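Local coordinates for protein cysteine hydrolase (Vibrio cholerae, PDB 6V98) that probably acts as a cysteine hydrolase of the papain-like clan, serving as a type VI secretion effector that attacks rival bacteria, at residues G46-N51 with G55-Y60. Residues are numbered along the deposited sequence; the frame is centred on the assembly and turned at random.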
loop_
_atom_site.group_PDB
_atom_site.type_symbol
_atom_site.label_atom_id
_atom_site.label_comp_id
_atom_site.label_asym_id
_atom_site.label_seq_id
_atom_site.Cartn_x
_atom_site.Cartn_y
_atom_site.Cartn_z
ATOM N N GLY A 46 2.188 2.227 -1.538
ATOM C CA GLY A 46 1.158 1.335 -2.052
ATOM C C GLY A 46 0.554 0.543 -0.907
ATOM O O GLY A 46 0.861 0.842 0.243
ATOM N N VAL A 47 -0.299 -0.447 -1.173
ATOM C CA VAL A 47 -0.889 -1.214 -0.078
ATOM C C VAL A 47 -1.073 -2.664 -0.507
ATOM O O VAL A 47 -1.563 -2.948 -1.602
ATOM C CB VAL A 47 -2.220 -0.594 0.414
ATOM C CG1 VAL A 47 -3.265 -0.520 -0.702
ATOM C CG2 VAL A 47 -2.743 -1.338 1.652
ATOM N N ILE A 48 -0.661 -3.579 0.361
ATOM C CA ILE A 48 -0.921 -4.999 0.199
ATOM C C ILE A 48 -2.147 -5.358 1.012
ATOM O O ILE A 48 -2.267 -4.960 2.176
ATOM C CB ILE A 48 0.284 -5.837 0.659
ATOM C CG1 ILE A 48 1.514 -5.469 -0.165
ATOM C CG2 ILE A 48 -0.048 -7.318 0.533
ATOM C CD1 ILE A 48 2.819 -6.138 0.328
ATOM N N LEU A 49 -3.042 -6.142 0.420
ATOM C CA LEU A 49 -4.260 -6.593 1.082
ATOM C C LEU A 49 -4.290 -8.114 1.070
ATOM O O LEU A 49 -4.179 -8.724 0.005
ATOM C CB LEU A 49 -5.501 -6.033 0.374
ATOM C CG LEU A 49 -6.832 -6.642 0.816
ATOM C CD1 LEU A 49 -7.187 -6.155 2.201
ATOM C CD2 LEU A 49 -7.937 -6.288 -0.166
ATOM N N ILE A 50 -4.443 -8.731 2.241
ATOM C CA ILE A 50 -4.398 -10.188 2.350
ATOM C C ILE A 50 -5.640 -10.709 3.060
ATOM O O ILE A 50 -5.992 -10.226 4.143
ATOM C CB ILE A 50 -3.141 -10.669 3.090
ATOM C CG1 ILE A 50 -1.895 -10.192 2.353
ATOM C CG2 ILE A 50 -3.162 -12.200 3.191
ATOM C CD1 ILE A 50 -0.629 -10.328 3.168
ATOM N N ASN A 51 -6.291 -11.701 2.448
ATOM C CA ASN A 51 -7.355 -12.463 3.094
ATOM C C ASN A 51 -6.767 -13.356 4.183
ATOM O O ASN A 51 -5.967 -14.252 3.892
ATOM C CB ASN A 51 -8.091 -13.318 2.063
ATOM C CG ASN A 51 -9.350 -13.955 2.630
ATOM O OD1 ASN A 51 -9.296 -14.683 3.618
ATOM N ND2 ASN A 51 -10.495 -13.658 2.023
ATOM N N GLY A 55 -5.236 -16.438 2.341
ATOM C CA GLY A 55 -3.966 -15.952 1.858
ATOM C C GLY A 55 -4.019 -15.281 0.503
ATOM O O GLY A 55 -2.963 -14.892 -0.018
ATOM N N VAL A 56 -5.207 -15.150 -0.094
ATOM C CA VAL A 56 -5.340 -14.412 -1.345
ATOM C C VAL A 56 -4.874 -12.978 -1.130
ATOM O O VAL A 56 -5.300 -12.309 -0.179
ATOM C CB VAL A 56 -6.794 -14.461 -1.844
ATOM C CG1 VAL A 56 -6.976 -13.546 -3.041
ATOM C CG2 VAL A 56 -7.200 -15.896 -2.200
ATOM N N THR A 57 -4.009 -12.498 -2.031
ATOM C CA THR A 57 -3.274 -11.247 -1.882
ATOM C C THR A 57 -3.549 -10.317 -3.063
ATOM O O THR A 57 -3.574 -10.755 -4.215
ATOM C CB THR A 57 -1.759 -11.534 -1.778
ATOM O OG1 THR A 57 -1.523 -12.427 -0.684
ATOM C CG2 THR A 57 -0.958 -10.268 -1.534
ATOM N N ARG A 58 -3.748 -9.033 -2.770
ATOM C CA ARG A 58 -3.892 -7.981 -3.770
ATOM C C ARG A 58 -2.911 -6.856 -3.473
ATOM O O ARG A 58 -2.537 -6.620 -2.326
ATOM C CB ARG A 58 -5.316 -7.386 -3.788
ATOM C CG ARG A 58 -6.415 -8.416 -3.872
ATOM C CD ARG A 58 -6.426 -9.035 -5.246
ATOM N NE ARG A 58 -7.581 -9.901 -5.434
ATOM C CZ ARG A 58 -7.507 -11.192 -5.745
ATOM N NH1 ARG A 58 -6.323 -11.782 -5.901
ATOM N NH2 ARG A 58 -8.622 -11.894 -5.899
ATOM N N TYR A 59 -2.538 -6.119 -4.516
ATOM C CA TYR A 59 -1.716 -4.928 -4.353
ATOM C C TYR A 59 -2.302 -3.808 -5.199
ATOM O O TYR A 59 -2.598 -4.010 -6.381
ATOM C CB TYR A 59 -0.248 -5.189 -4.735
ATOM C CG TYR A 59 0.602 -3.942 -4.652
ATOM C CD1 TYR A 59 0.786 -3.131 -5.771
ATOM C CD2 TYR A 59 1.191 -3.552 -3.454
ATOM C CE1 TYR A 59 1.539 -1.966 -5.698
ATOM C CE2 TYR A 59 1.934 -2.383 -3.368
ATOM C CZ TYR A 59 2.104 -1.601 -4.487
ATOM O OH TYR A 59 2.856 -0.455 -4.423
ATOM N N TYR A 60 -2.495 -2.639 -4.579
ATOM C CA TYR A 60 -3.008 -1.453 -5.245
ATOM C C TYR A 60 -2.137 -0.257 -4.905
ATOM O O TYR A 60 -1.525 -0.196 -3.834
ATOM C CB TYR A 60 -4.453 -1.145 -4.813
ATOM C CG TYR A 60 -5.508 -1.997 -5.471
ATOM C CD1 TYR A 60 -5.776 -3.298 -5.033
ATOM C CD2 TYR A 60 -6.252 -1.493 -6.527
ATOM C CE1 TYR A 60 -6.771 -4.069 -5.651
ATOM C CE2 TYR A 60 -7.239 -2.241 -7.145
ATOM C CZ TYR A 60 -7.500 -3.520 -6.714
ATOM O OH TYR A 60 -8.489 -4.226 -7.367
#
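Val-47 and Leu-49 pair with Tyr-60 and Arg-58 in an antiparallel beta hairpin, the contact between two neighbouring strands inside the large sheet of this papain-clan effector. The strand 44-50 is also bonded through its other edge to strand 5-12. Val-47 and Leu-49 each exchange two backbone bonds with their partners, and the N-H of Leu-49 reaches Arg-58 O at 2.8 Å, nearly straight at 169°. Toward the turn, Asn-51 N bonds Val-56 O and Gly-55 N bonds Asn-51 O. Gly-55 suits this bend, since its positive phi would press a CB against the preceding carbonyl. Asn-51 completes the turn with OD1, which accepts from the backbone N-H groups of Glu-53 and Thr-54.

The two faces of the hairpin differ. Ile-48, Ile-50, Thr-57 and Tyr-59 share one, where Ile-48 and Tyr-59 also pack on helix 93-107; branched residues and a broad ring fit an extended backbone there. Ile-48 CG2 meets Thr-57 CG2 at 3.7 Å, while its CG1 lies in the plane of the Tyr-59 ring, at the CD2 edge. With CG anti to the backbone N (chi1 176°), that ring lies along the neighbouring strand, its OH 3.4 Å from Gly-46 CA, where a CB would collide with it; Glu-61 OE1 bonds the hydroxyl. On the opposite face Leu-49 packs against Phe-123 and Ala-126 of helix 123-134. Within 55-60, Val-56 CG1 sits over one face of the Arg-58 guanidinium, displaced toward its rim.

Thr-57 is polar yet buried: its chi1 of -57° sets OG1 beside the backbone N and turns it back to the turn, where it is bonded by Val-84 N and donates to Gly-55 O at 2.9 Å from above the carbonyl plane.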